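Local coordinates for PixA inclusion body protein (Burkholderia cenocepacia, PDB 4LZK), which is of unknown function but belongs to the PixA family of bacterial inclusion body proteins, at residues 98-103 against 175-180; 57-60 against 66-69; 80-85 against 109-114; 24-29 against 160-165. All coordinates share one frame; numbering follows the deposited sequence.

Contact 1: residues 98-103 against 175-180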
loop_
_atom_site.group_PDB
_atom_site.type_symbol
_atom_site.label_atom_id
_atom_site.label_comp_id
_atom_site.label_asym_id
_atom_site.label_seq_id
_atom_site.Cartn_x
_atom_site.Cartn_y
_atom_site.Cartn_z
ATOM N N LEU C 98 -7.262 -18.198 19.148
ATOM C CA LEU C 98 -8.712 -18.160 19.378
ATOM C C LEU C 98 -9.074 -16.913 20.178
ATOM O O LEU C 98 -8.706 -16.771 21.313
ATOM C CB LEU C 98 -9.115 -19.390 20.138
ATOM C CG LEU C 98 -8.811 -20.684 19.377
ATOM C CD1 LEU C 98 -9.104 -21.828 20.304
ATOM C CD2 LEU C 98 -9.675 -20.809 18.164
ATOM N N ILE C 99 -9.844 -16.040 19.562
ATOM C CA ILE C 99 -10.331 -14.836 20.200
ATOM C C ILE C 99 -11.319 -15.191 21.352
ATOM O O ILE C 99 -12.169 -16.044 21.169
ATOM C CB ILE C 99 -11.060 -13.948 19.184
ATOM C CG1 ILE C 99 -10.110 -13.439 18.094
ATOM C CG2 ILE C 99 -11.668 -12.748 19.859
ATOM C CD1 ILE C 99 -10.871 -12.774 16.968
ATOM N N TYR C 100 -11.202 -14.515 22.477
ATOM C CA TYR C 100 -12.160 -14.694 23.577
ATOM C C TYR C 100 -12.756 -13.408 24.044
ATOM O O TYR C 100 -13.751 -13.388 24.743
ATOM C CB TYR C 100 -11.527 -15.422 24.761
ATOM C CG TYR C 100 -10.385 -14.735 25.443
ATOM C CD1 TYR C 100 -9.071 -14.915 24.991
ATOM C CD2 TYR C 100 -10.578 -13.959 26.566
ATOM C CE1 TYR C 100 -8.019 -14.334 25.664
ATOM C CE2 TYR C 100 -9.530 -13.362 27.256
ATOM C CZ TYR C 100 -8.230 -13.537 26.790
ATOM O OH TYR C 100 -7.196 -12.892 27.472
ATOM N N HIS C 101 -12.258 -12.299 23.567
ATOM C CA HIS C 101 -12.852 -11.020 23.971
ATOM C C HIS C 101 -12.552 -9.820 23.086
ATOM O O HIS C 101 -11.476 -9.731 22.512
ATOM C CB HIS C 101 -12.313 -10.669 25.343
ATOM C CG HIS C 101 -13.130 -9.652 26.028
ATOM N ND1 HIS C 101 -12.585 -8.535 26.650
ATOM C CD2 HIS C 101 -14.477 -9.530 26.125
ATOM C CE1 HIS C 101 -13.567 -7.800 27.143
ATOM N NE2 HIS C 101 -14.719 -8.361 26.813
ATOM N N VAL C 102 -13.504 -8.893 22.962
ATOM C CA VAL C 102 -13.259 -7.614 22.288
ATOM C C VAL C 102 -13.772 -6.501 23.172
ATOM O O VAL C 102 -14.865 -6.624 23.767
ATOM C CB VAL C 102 -13.967 -7.545 20.900
ATOM C CG1 VAL C 102 -13.721 -6.250 20.246
ATOM C CG2 VAL C 102 -13.599 -8.676 20.013
ATOM N N GLN C 103 -13.021 -5.426 23.293
ATOM C CA GLN C 103 -13.409 -4.267 24.088
ATOM C C GLN C 103 -12.909 -2.962 23.580
ATOM O O GLN C 103 -11.953 -2.889 22.765
ATOM C CB GLN C 103 -12.958 -4.444 25.519
ATOM C CG GLN C 103 -11.514 -4.327 25.823
ATOM C CD GLN C 103 -11.228 -4.936 27.183
ATOM O OE1 GLN C 103 -11.145 -6.149 27.294
ATOM N NE2 GLN C 103 -11.072 -4.095 28.210
ATOM N N PHE C 175 -0.180 -21.668 25.209
ATOM C CA PHE C 175 1.061 -20.950 25.221
ATOM C C PHE C 175 0.919 -19.632 25.984
ATOM O O PHE C 175 1.789 -19.289 26.791
ATOM C CB PHE C 175 1.514 -20.692 23.814
ATOM C CG PHE C 175 2.871 -20.039 23.699
ATOM C CD1 PHE C 175 4.037 -20.810 23.798
ATOM C CD2 PHE C 175 3.005 -18.670 23.473
ATOM C CE1 PHE C 175 5.291 -20.225 23.649
ATOM C CE2 PHE C 175 4.265 -18.076 23.367
ATOM C CZ PHE C 175 5.406 -18.858 23.478
ATOM N N GLY C 176 -0.118 -18.842 25.657
ATOM C CA GLY C 176 -0.380 -17.601 26.364
ATOM C C GLY C 176 -1.633 -16.834 25.929
ATOM O O GLY C 176 -2.310 -17.228 24.973
ATOM N N TYR C 177 -1.944 -15.776 26.679
ATOM C CA TYR C 177 -3.044 -14.900 26.337
ATOM C C TYR C 177 -2.500 -13.550 25.890
ATOM O O TYR C 177 -1.627 -12.987 26.524
ATOM C CB TYR C 177 -4.035 -14.709 27.449
ATOM C CG TYR C 177 -4.648 -15.974 27.968
ATOM C CD1 TYR C 177 -5.771 -16.532 27.337
ATOM C CD2 TYR C 177 -4.112 -16.622 29.111
ATOM C CE1 TYR C 177 -6.356 -17.714 27.793
ATOM C CE2 TYR C 177 -4.691 -17.788 29.592
ATOM C CZ TYR C 177 -5.813 -18.319 28.967
ATOM O OH TYR C 177 -6.428 -19.439 29.467
ATOM N N PHE C 178 -3.012 -13.043 24.779
ATOM C CA PHE C 178 -2.452 -11.902 24.134
ATOM C C PHE C 178 -3.562 -10.979 23.642
ATOM O O PHE C 178 -4.687 -11.391 23.579
ATOM C CB PHE C 178 -1.660 -12.323 22.874
ATOM C CG PHE C 178 -0.503 -13.210 23.133
ATOM C CD1 PHE C 178 0.714 -12.709 23.403
ATOM C CD2 PHE C 178 -0.645 -14.581 23.058
ATOM C CE1 PHE C 178 1.851 -13.540 23.604
ATOM C CE2 PHE C 178 0.447 -15.420 23.254
ATOM C CZ PHE C 178 1.709 -14.905 23.528
ATOM N N PHE C 179 -3.245 -9.665 23.430
ATOM C CA PHE C 179 -4.141 -8.784 22.775
ATOM C C PHE C 179 -3.465 -7.795 21.865
ATOM O O PHE C 179 -2.282 -7.439 22.074
ATOM C CB PHE C 179 -4.987 -8.025 23.785
ATOM C CG PHE C 179 -4.285 -6.850 24.422
ATOM C CD1 PHE C 179 -3.481 -7.039 25.511
ATOM C CD2 PHE C 179 -4.533 -5.539 23.990
ATOM C CE1 PHE C 179 -2.837 -5.942 26.130
ATOM C CE2 PHE C 179 -3.872 -4.468 24.588
ATOM C CZ PHE C 179 -3.046 -4.681 25.696
ATOM N N TRP C 180 -4.199 -7.349 20.855
ATOM C CA TRP C 180 -3.711 -6.300 19.973
ATOM C C TRP C 180 -4.795 -5.226 19.852
ATOM O O TRP C 180 -5.992 -5.460 20.207
ATOM C CB TRP C 180 -3.385 -6.820 18.619
ATOM C CG TRP C 180 -4.550 -7.016 17.654
ATOM C CD1 TRP C 180 -4.979 -6.105 16.727
ATOM C CD2 TRP C 180 -5.389 -8.156 17.494
ATOM N NE1 TRP C 180 -5.981 -6.602 16.017
ATOM C CE2 TRP C 180 -6.331 -7.838 16.479
ATOM C CE3 TRP C 180 -5.463 -9.402 18.100
ATOM C CZ2 TRP C 180 -7.321 -8.740 16.049
ATOM C CZ3 TRP C 180 -6.442 -10.288 17.686
ATOM C CH2 TRP C 180 -7.371 -9.961 16.678
#
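Y100 and Y177 meet across the outer surface of a beta-sheet in an offset edge-to-face aromatic pair. Their strands, 96-105 and 172-186, are not direct neighbours: strand 154-167 runs between them, antiparallel to both, and the two rings bridge over it. The Y100 side chain leaves the backbone at a classic beta bulge, where Y100 and H101 both face S161 of the middle strand. Its CG lies between the backbone N and the carbonyl carbon (chi1 63°), and from CB the ring extends over the S161 position toward Y177. The first touch across the contact comes well out along the ring, where CE1 of Y100 lies 3.6 Å from CD1 of Y177. CZ of Y100 follows, 3.9 Å from Y177 CD1. At the tip, the Y100 OH lies 3.6 Å from CB of Y177, a van der Waals contact only, while its polar need is met by a hydrogen bond to the carbonyl O of A42 in a nearby loop. This bond fixes the far end of the ring, and A42 also touches Y177, so the loop packs against both tyrosines. The planes stand at 81°, with the edge of Y177 turned to the face of Y100 and the centroids 5.6 Å apart. On the buried side of the sheet the same two strands approach more loosely. There the extended chain of I99 carries its CD1 to the edge of the W180 indole, near the ring plane, at 4.5 Å from CH2 of W180.

Contact 2: residues 57-60 against 66-69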
loop_
_atom_site.group_PDB
_atom_site.type_symbol
_atom_site.label_atom_id
_atom_site.label_comp_id
_atom_site.label_asym_id
_atom_site.label_seq_id
_atom_site.Cartn_x
_atom_site.Cartn_y
_atom_site.Cartn_z
ATOM N N ASN C 57 -11.115 -7.545 5.588
ATOM C CA ASN C 57 -12.543 -7.403 5.663
ATOM C C ASN C 57 -13.150 -7.435 4.251
ATOM O O ASN C 57 -12.503 -7.119 3.256
ATOM C CB ASN C 57 -12.962 -6.104 6.411
ATOM C CG ASN C 57 -12.532 -4.884 5.683
ATOM O OD1 ASN C 57 -11.405 -4.466 5.833
ATOM N ND2 ASN C 57 -13.379 -4.397 4.736
ATOM N N GLY C 58 -14.362 -7.902 4.148
ATOM C CA GLY C 58 -15.023 -7.946 2.845
ATOM C C GLY C 58 -15.467 -6.572 2.396
ATOM O O GLY C 58 -15.618 -5.637 3.174
ATOM N N HIS C 59 -15.619 -6.425 1.106
ATOM C CA HIS C 59 -15.990 -5.095 0.574
ATOM C C HIS C 59 -17.475 -4.808 0.675
ATOM O O HIS C 59 -18.277 -5.691 0.615
ATOM C CB HIS C 59 -15.505 -4.966 -0.855
ATOM C CG HIS C 59 -14.020 -5.087 -0.985
ATOM N ND1 HIS C 59 -13.162 -4.168 -0.421
ATOM C CD2 HIS C 59 -13.240 -6.017 -1.598
ATOM C CE1 HIS C 59 -11.919 -4.512 -0.700
ATOM N NE2 HIS C 59 -11.935 -5.633 -1.405
ATOM N N ALA C 60 -17.828 -3.542 0.790
ATOM C CA ALA C 60 -19.220 -3.100 0.828
ATOM C C ALA C 60 -19.274 -1.594 0.534
ATOM O O ALA C 60 -18.291 -0.908 0.759
ATOM C CB ALA C 60 -19.843 -3.409 2.176
ATOM N N SER C 66 -7.416 -0.649 5.473
ATOM C CA SER C 66 -6.006 -0.833 5.064
ATOM C C SER C 66 -5.771 -2.322 4.979
ATOM O O SER C 66 -5.140 -2.918 5.881
ATOM C CB SER C 66 -5.053 -0.257 6.148
ATOM O OG SER C 66 -5.321 1.129 6.447
ATOM N N GLU C 67 -6.305 -2.929 3.932
ATOM C CA GLU C 67 -6.374 -4.395 3.817
ATOM C C GLU C 67 -5.020 -5.030 4.109
ATOM O O GLU C 67 -4.032 -4.695 3.485
ATOM C CB GLU C 67 -6.835 -4.758 2.393
ATOM C CG GLU C 67 -8.252 -4.233 2.085
ATOM C CD GLU C 67 -8.758 -4.332 0.615
ATOM O OE1 GLU C 67 -7.957 -4.326 -0.380
ATOM O OE2 GLU C 67 -10.015 -4.393 0.466
ATOM N N GLY C 68 -4.952 -5.926 5.061
ATOM C CA GLY C 68 -3.722 -6.568 5.387
ATOM C C GLY C 68 -3.115 -6.079 6.650
ATOM O O GLY C 68 -2.499 -6.827 7.360
ATOM N N ASN C 69 -3.189 -4.789 6.919
ATOM C CA ASN C 69 -2.559 -4.265 8.113
ATOM C C ASN C 69 -3.211 -4.758 9.415
ATOM O O ASN C 69 -4.469 -4.815 9.490
ATOM C CB ASN C 69 -2.759 -2.749 7.999
ATOM C CG ASN C 69 -2.011 -1.998 9.020
ATOM O OD1 ASN C 69 -1.988 -2.349 10.214
ATOM N ND2 ASN C 69 -1.316 -0.980 8.560
#
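H59 continues in extended conformation from the end of strand 53-57, whereas E67 holds the second position of a type II beta turn, S66 to N69, closed by a hydrogen bond of 2.9 Å from N69 N to S66 O. G68 takes the positive phi (105°) of the third position of such a turn. From this turn the E67 side chain reaches across toward H59, extended beyond CG. The modelled distance between H59 CE1 and E67 OE2 is impossibly short, so the exact placement of one or both groups is doubtful, and the kind of interaction between them cannot be read from it. As modelled, the carboxylate comes up to the edge of the imidazole. The two residues lie on a loop that passes from strand 53-57 in one sheet of the beta-sandwich to strand 72-76 in the other. Nearer the core, the buried amide of N57 secures the start of this crossing. N57 ND2 donates to G58 O at 3.0 Å, from above the carbonyl plane and with a bent N-H...O angle of 140°, while N57 OD1 is hydrogen-bonded to the OG of S65. On the outside, F54 of the third subunit, another copy of the protein, packs against both H59 and E67, and T51 of the fourth subunit touches H59.

Contact 3: residues 80-85 against 109-114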
loop_
_atom_site.group_PDB
_atom_site.type_symbol
_atom_site.label_atom_id
_atom_site.label_comp_id
_atom_site.label_asym_id
_atom_site.label_seq_id
_atom_site.Cartn_x
_atom_site.Cartn_y
_atom_site.Cartn_z
ATOM N N ASP C 80 -23.874 -0.429 10.075
ATOM C CA ASP C 80 -23.235 -1.616 9.550
ATOM C C ASP C 80 -22.953 -2.569 10.697
ATOM O O ASP C 80 -22.476 -2.155 11.771
ATOM C CB ASP C 80 -21.938 -1.266 8.818
ATOM C CG ASP C 80 -22.201 -0.474 7.467
ATOM O OD1 ASP C 80 -23.427 -0.330 7.096
ATOM O OD2 ASP C 80 -21.209 0.026 6.838
ATOM N N LYS C 81 -23.259 -3.841 10.445
ATOM C CA LYS C 81 -22.921 -4.920 11.319
ATOM C C LYS C 81 -21.498 -5.434 11.037
ATOM O O LYS C 81 -21.034 -5.374 9.905
ATOM C CB LYS C 81 -23.905 -6.070 11.095
ATOM C CG LYS C 81 -25.345 -5.545 11.138
ATOM C CD LYS C 81 -26.414 -6.612 11.409
ATOM C CE LYS C 81 -27.105 -7.143 10.130
ATOM N NZ LYS C 81 -27.748 -8.476 10.388
ATOM N N VAL C 82 -20.812 -5.931 12.058
ATOM C CA VAL C 82 -19.456 -6.504 11.825
ATOM C C VAL C 82 -19.395 -7.860 12.509
ATOM O O VAL C 82 -20.211 -8.120 13.417
ATOM C CB VAL C 82 -18.316 -5.630 12.284
ATOM C CG1 VAL C 82 -18.263 -4.331 11.502
ATOM C CG2 VAL C 82 -18.398 -5.366 13.794
ATOM N N SER C 83 -18.599 -8.759 11.973
ATOM C CA SER C 83 -18.477 -10.083 12.558
ATOM C C SER C 83 -17.013 -10.421 12.433
ATOM O O SER C 83 -16.481 -10.443 11.312
ATOM C CB SER C 83 -19.339 -11.105 11.822
ATOM O OG SER C 83 -19.120 -12.431 12.406
ATOM N N LEU C 84 -16.366 -10.652 13.586
ATOM C CA LEU C 84 -14.928 -10.775 13.701
ATOM C C LEU C 84 -14.582 -12.214 14.083
ATOM O O LEU C 84 -15.172 -12.763 15.029
ATOM C CB LEU C 84 -14.343 -9.814 14.733
ATOM C CG LEU C 84 -12.883 -9.997 15.096
ATOM C CD1 LEU C 84 -11.996 -9.566 13.882
ATOM C CD2 LEU C 84 -12.491 -9.219 16.323
HETATM N N MSE C 85 -13.638 -12.774 13.356
HETATM C CA MSE C 85 -13.053 -14.099 13.652
HETATM C C MSE C 85 -11.579 -14.034 13.576
HETATM O O MSE C 85 -11.031 -13.123 12.963
HETATM C CB MSE C 85 -13.582 -15.168 12.664
HETATM C CG MSE C 85 -15.066 -15.179 12.591
HETATM SE SE MSE C 85 -15.823 -16.611 11.441
HETATM C CE MSE C 85 -15.240 -18.121 12.526
ATOM N N GLN C 109 -17.454 5.173 21.729
ATOM C CA GLN C 109 -18.011 3.789 21.613
ATOM C C GLN C 109 -18.721 3.721 20.275
ATOM O O GLN C 109 -19.927 3.754 20.217
ATOM C CB GLN C 109 -18.957 3.443 22.797
ATOM C CG GLN C 109 -19.138 1.948 23.041
ATOM C CD GLN C 109 -20.276 1.577 23.973
ATOM O OE1 GLN C 109 -21.351 2.180 23.900
ATOM N NE2 GLN C 109 -20.084 0.517 24.799
ATOM N N VAL C 110 -17.972 3.670 19.181
ATOM C CA VAL C 110 -18.545 3.516 17.902
ATOM C C VAL C 110 -19.306 2.165 17.778
ATOM O O VAL C 110 -20.362 2.111 17.296
ATOM C CB VAL C 110 -17.416 3.496 16.870
ATOM C CG1 VAL C 110 -17.905 3.081 15.499
ATOM C CG2 VAL C 110 -16.746 4.880 16.839
ATOM N N PHE C 111 -18.750 1.111 18.282
ATOM C CA PHE C 111 -19.375 -0.202 18.159
ATOM C C PHE C 111 -20.067 -0.512 19.498
ATOM O O PHE C 111 -19.553 -0.203 20.603
ATOM C CB PHE C 111 -18.355 -1.286 17.870
ATOM C CG PHE C 111 -17.824 -1.222 16.456
ATOM C CD1 PHE C 111 -18.566 -1.676 15.409
ATOM C CD2 PHE C 111 -16.621 -0.618 16.211
ATOM C CE1 PHE C 111 -18.127 -1.548 14.118
ATOM C CE2 PHE C 111 -16.152 -0.459 14.938
ATOM C CZ PHE C 111 -16.900 -0.962 13.873
ATOM N N ALA C 112 -21.155 -1.277 19.379
ATOM C CA ALA C 112 -21.805 -1.843 20.549
ATOM C C ALA C 112 -20.855 -2.839 21.127
ATOM O O ALA C 112 -19.898 -3.204 20.418
ATOM C CB ALA C 112 -23.049 -2.510 20.162
ATOM N N PRO C 113 -21.005 -3.189 22.406
ATOM C CA PRO C 113 -20.204 -4.285 22.957
ATOM C C PRO C 113 -20.466 -5.575 22.095
ATOM O O PRO C 113 -21.569 -5.761 21.551
ATOM C CB PRO C 113 -20.769 -4.475 24.361
ATOM C CG PRO C 113 -21.389 -3.174 24.701
ATOM C CD PRO C 113 -21.826 -2.522 23.450
ATOM N N PHE C 114 -19.460 -6.398 21.945
ATOM C CA PHE C 114 -19.509 -7.527 21.044
ATOM C C PHE C 114 -20.170 -8.735 21.649
ATOM O O PHE C 114 -20.111 -8.941 22.847
ATOM C CB PHE C 114 -18.076 -7.911 20.579
ATOM C CG PHE C 114 -17.539 -6.991 19.490
ATOM C CD1 PHE C 114 -17.227 -5.687 19.776
ATOM C CD2 PHE C 114 -17.400 -7.459 18.171
ATOM C CE1 PHE C 114 -16.796 -4.871 18.771
ATOM C CE2 PHE C 114 -16.911 -6.660 17.192
ATOM C CZ PHE C 114 -16.603 -5.341 17.502
#
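In the core between the two sheets of the beta-sandwich, V82 is met by F111 and F114, two aromatic side chains from the loop that crosses from strand 96-105 to strand 115-120. The valine points into the sandwich, where both methyls touch F111 and CG2 also touches F114. V82 CG1 lies 3.8 Å from F111 CE1, and V82 CG2 is equally near to that single carbon. V82 CG2 also reaches F114, 3.9 Å from F114 CE2. The branch takes up this position because CG1 is anti to the carbonyl carbon (chi1 -64°), which turns CG2 toward the second ring. Seen as whole side chains, V82 and F111 cross at about a right angle. One face of the F111 ring carries CG1 of V110 from its own loop, 3.9 Å above the plane and offset toward the rim. The F111 backbone N is hydrogen-bonded to OE1 of E156, which ties the loop to strand 154-167. Both phenylalanines pack on L158 of that strand and on S148 of strand 142-149, with V102 of strand 96-105 beside F114, so the two rings that V82 touches rest on strands of both sheets.

Contact 4: residues 24-29 against 160-165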
loop_
_atom_site.group_PDB
_atom_site.type_symbol
_atom_site.label_atom_id
_atom_site.label_comp_id
_atom_site.label_asym_id
_atom_site.label_seq_id
_atom_site.Cartn_x
_atom_site.Cartn_y
_atom_site.Cartn_z
ATOM N N ALA C 24 -9.110 -11.804 11.379
ATOM C CA ALA C 24 -7.801 -11.523 11.874
ATOM C C ALA C 24 -6.965 -12.773 11.710
ATOM O O ALA C 24 -7.360 -13.812 12.141
ATOM C CB ALA C 24 -7.775 -11.037 13.357
ATOM N N VAL C 25 -5.823 -12.606 11.047
ATOM C CA VAL C 25 -4.887 -13.693 10.772
ATOM C C VAL C 25 -3.582 -13.440 11.509
ATOM O O VAL C 25 -2.876 -12.507 11.184
ATOM C CB VAL C 25 -4.656 -13.855 9.269
ATOM C CG1 VAL C 25 -3.605 -14.965 8.967
ATOM C CG2 VAL C 25 -5.996 -14.120 8.577
ATOM N N ILE C 26 -3.231 -14.287 12.454
ATOM C CA ILE C 26 -2.187 -13.986 13.408
ATOM C C ILE C 26 -0.983 -14.849 13.103
ATOM O O ILE C 26 -1.148 -16.068 12.836
ATOM C CB ILE C 26 -2.688 -14.290 14.842
ATOM C CG1 ILE C 26 -3.826 -13.320 15.152
ATOM C CG2 ILE C 26 -1.552 -14.193 15.890
ATOM C CD1 ILE C 26 -4.944 -13.860 15.906
ATOM N N ASP C 27 0.192 -14.233 13.036
ATOM C CA ASP C 27 1.486 -14.938 12.809
ATOM C C ASP C 27 1.965 -15.529 14.179
ATOM O O ASP C 27 2.701 -14.904 14.955
ATOM C CB ASP C 27 2.506 -14.020 12.184
ATOM C CG ASP C 27 3.841 -14.738 11.762
ATOM O OD1 ASP C 27 4.088 -15.879 12.152
ATOM O OD2 ASP C 27 4.626 -14.108 11.034
ATOM N N THR C 28 1.465 -16.706 14.484
ATOM C CA THR C 28 1.681 -17.311 15.762
ATOM C C THR C 28 3.152 -17.650 15.959
ATOM O O THR C 28 3.653 -17.573 17.051
ATOM C CB THR C 28 0.743 -18.523 16.018
ATOM O OG1 THR C 28 0.862 -19.489 14.958
ATOM C CG2 THR C 28 -0.666 -18.041 16.182
ATOM N N ASN C 29 3.863 -18.039 14.890
ATOM C CA ASN C 29 5.314 -18.279 14.989
ATOM C C ASN C 29 6.090 -17.035 15.394
ATOM O O ASN C 29 7.027 -17.093 16.182
ATOM C CB ASN C 29 5.848 -18.867 13.709
ATOM C CG ASN C 29 5.409 -20.332 13.532
ATOM O OD1 ASN C 29 5.087 -21.004 14.507
ATOM N ND2 ASN C 29 5.374 -20.806 12.292
ATOM N N THR C 160 -8.551 -6.582 21.051
ATOM C CA THR C 160 -9.059 -7.957 20.862
ATOM C C THR C 160 -8.059 -8.897 21.556
ATOM O O THR C 160 -6.858 -8.894 21.204
ATOM C CB THR C 160 -9.164 -8.296 19.401
ATOM O OG1 THR C 160 -10.118 -7.387 18.746
ATOM C CG2 THR C 160 -9.588 -9.737 19.235
ATOM N N SER C 161 -8.528 -9.685 22.514
ATOM C CA SER C 161 -7.707 -10.606 23.248
ATOM C C SER C 161 -7.954 -12.050 22.748
ATOM O O SER C 161 -9.067 -12.410 22.390
ATOM C CB SER C 161 -8.041 -10.560 24.722
ATOM O OG SER C 161 -7.840 -9.259 25.199
ATOM N N PHE C 162 -6.887 -12.820 22.634
ATOM C CA PHE C 162 -6.960 -14.157 22.107
ATOM C C PHE C 162 -6.036 -15.086 22.847
ATOM O O PHE C 162 -5.037 -14.701 23.437
ATOM C CB PHE C 162 -6.643 -14.184 20.613
ATOM C CG PHE C 162 -5.192 -13.904 20.255
ATOM C CD1 PHE C 162 -4.735 -12.589 20.031
ATOM C CD2 PHE C 162 -4.290 -14.936 20.019
ATOM C CE1 PHE C 162 -3.451 -12.350 19.668
ATOM C CE2 PHE C 162 -2.979 -14.658 19.665
ATOM C CZ PHE C 162 -2.574 -13.384 19.474
ATOM N N ALA C 163 -6.409 -16.359 22.829
ATOM C CA ALA C 163 -5.545 -17.403 23.421
ATOM C C ALA C 163 -4.767 -18.034 22.308
ATOM O O ALA C 163 -5.316 -18.338 21.234
ATOM C CB ALA C 163 -6.387 -18.460 24.122
ATOM N N LEU C 164 -3.466 -18.198 22.516
ATOM C CA LEU C 164 -2.630 -18.902 21.586
ATOM C C LEU C 164 -2.365 -20.339 22.140
ATOM O O LEU C 164 -1.769 -20.524 23.231
ATOM C CB LEU C 164 -1.360 -18.109 21.397
ATOM C CG LEU C 164 -0.565 -18.354 20.159
ATOM C CD1 LEU C 164 0.567 -17.404 20.063
ATOM C CD2 LEU C 164 -0.025 -19.743 20.093
ATOM N N TYR C 165 -2.803 -21.340 21.393
ATOM C CA TYR C 165 -2.576 -22.745 21.824
ATOM C C TYR C 165 -1.545 -23.358 20.923
ATOM O O TYR C 165 -1.490 -23.014 19.721
ATOM C CB TYR C 165 -3.860 -23.566 21.788
ATOM C CG TYR C 165 -4.827 -23.212 22.813
ATOM C CD1 TYR C 165 -4.780 -23.756 24.096
ATOM C CD2 TYR C 165 -5.813 -22.282 22.532
ATOM C CE1 TYR C 165 -5.699 -23.389 25.049
ATOM C CE2 TYR C 165 -6.717 -21.932 23.450
ATOM C CZ TYR C 165 -6.642 -22.452 24.723
ATOM O OH TYR C 165 -7.574 -22.020 25.618
#
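One face of the F162 ring is occupied by the delta methyl of I26: I26 CD1 sits 4.1 Å from the F162 ring centroid and only 1° off the normal, a CH-pi contact centred on the ring. The gamma methyl of I26 meets the far end of the ring, with I26 CG2 3.8 Å from CZ and 4.1 Å from CE2 of F162. The two branches of the isoleucine thus fit the ring together, one over its middle and one at its far end. With chi2 at 141°, short of fully staggered, CD1 of I26 comes to lie over the centre. The two side chains come from opposite directions, each directed inward from its own sheet. Alongside, T28 meets L164: the threonine methyl CG2 is 4.0 Å from L164 CG and 4.1 Å from L164 CD1. The methyl faces the leucine while the hydroxyl on the other branch, OG1, is hydrogen-bonded to the carboxylate of D95, so T28 offers its apolar side to the core and satisfies its buried polar atom separately. Between I26 and T28 the chain changes from strand to helix. D27 is the centre of an inverse gamma turn and the N-cap of helix 28-34, its OD1 accepting from the backbone N of Y30. A97 of strand 96-105 touches both I26 and F162. I26 and F162 facing each other from two sheets, with T28 at the start of the helix packed on L164, belong to the core of a beta-sandwich, consistent with the cupredoxin-like clan of this family.

Contacts 1, 3 and 4 touch one another, while contact 2 stands apart. Contacts 1 and 4 are closest, with centres about 7 Å apart, and share a sheet: L98 O is 2.8 Å from A163 N in a probable backbone hydrogen bond. Contact 1 reaches contact 3 through the inward-facing I99 and V102, with V102 CG1 and F114 CD1 3.6 Å apart. Contact 3 joins contact 4 through neighbouring strands, where M85 O lies 2.8 Å from A24 N. Contact 2 touches none of the others; its centre is about 15 Å from that of contact 3 and 21 Å from that of contact 1. Contacts 2, 3 and 4 each reach the third subunit, contact 3 by M85 alone.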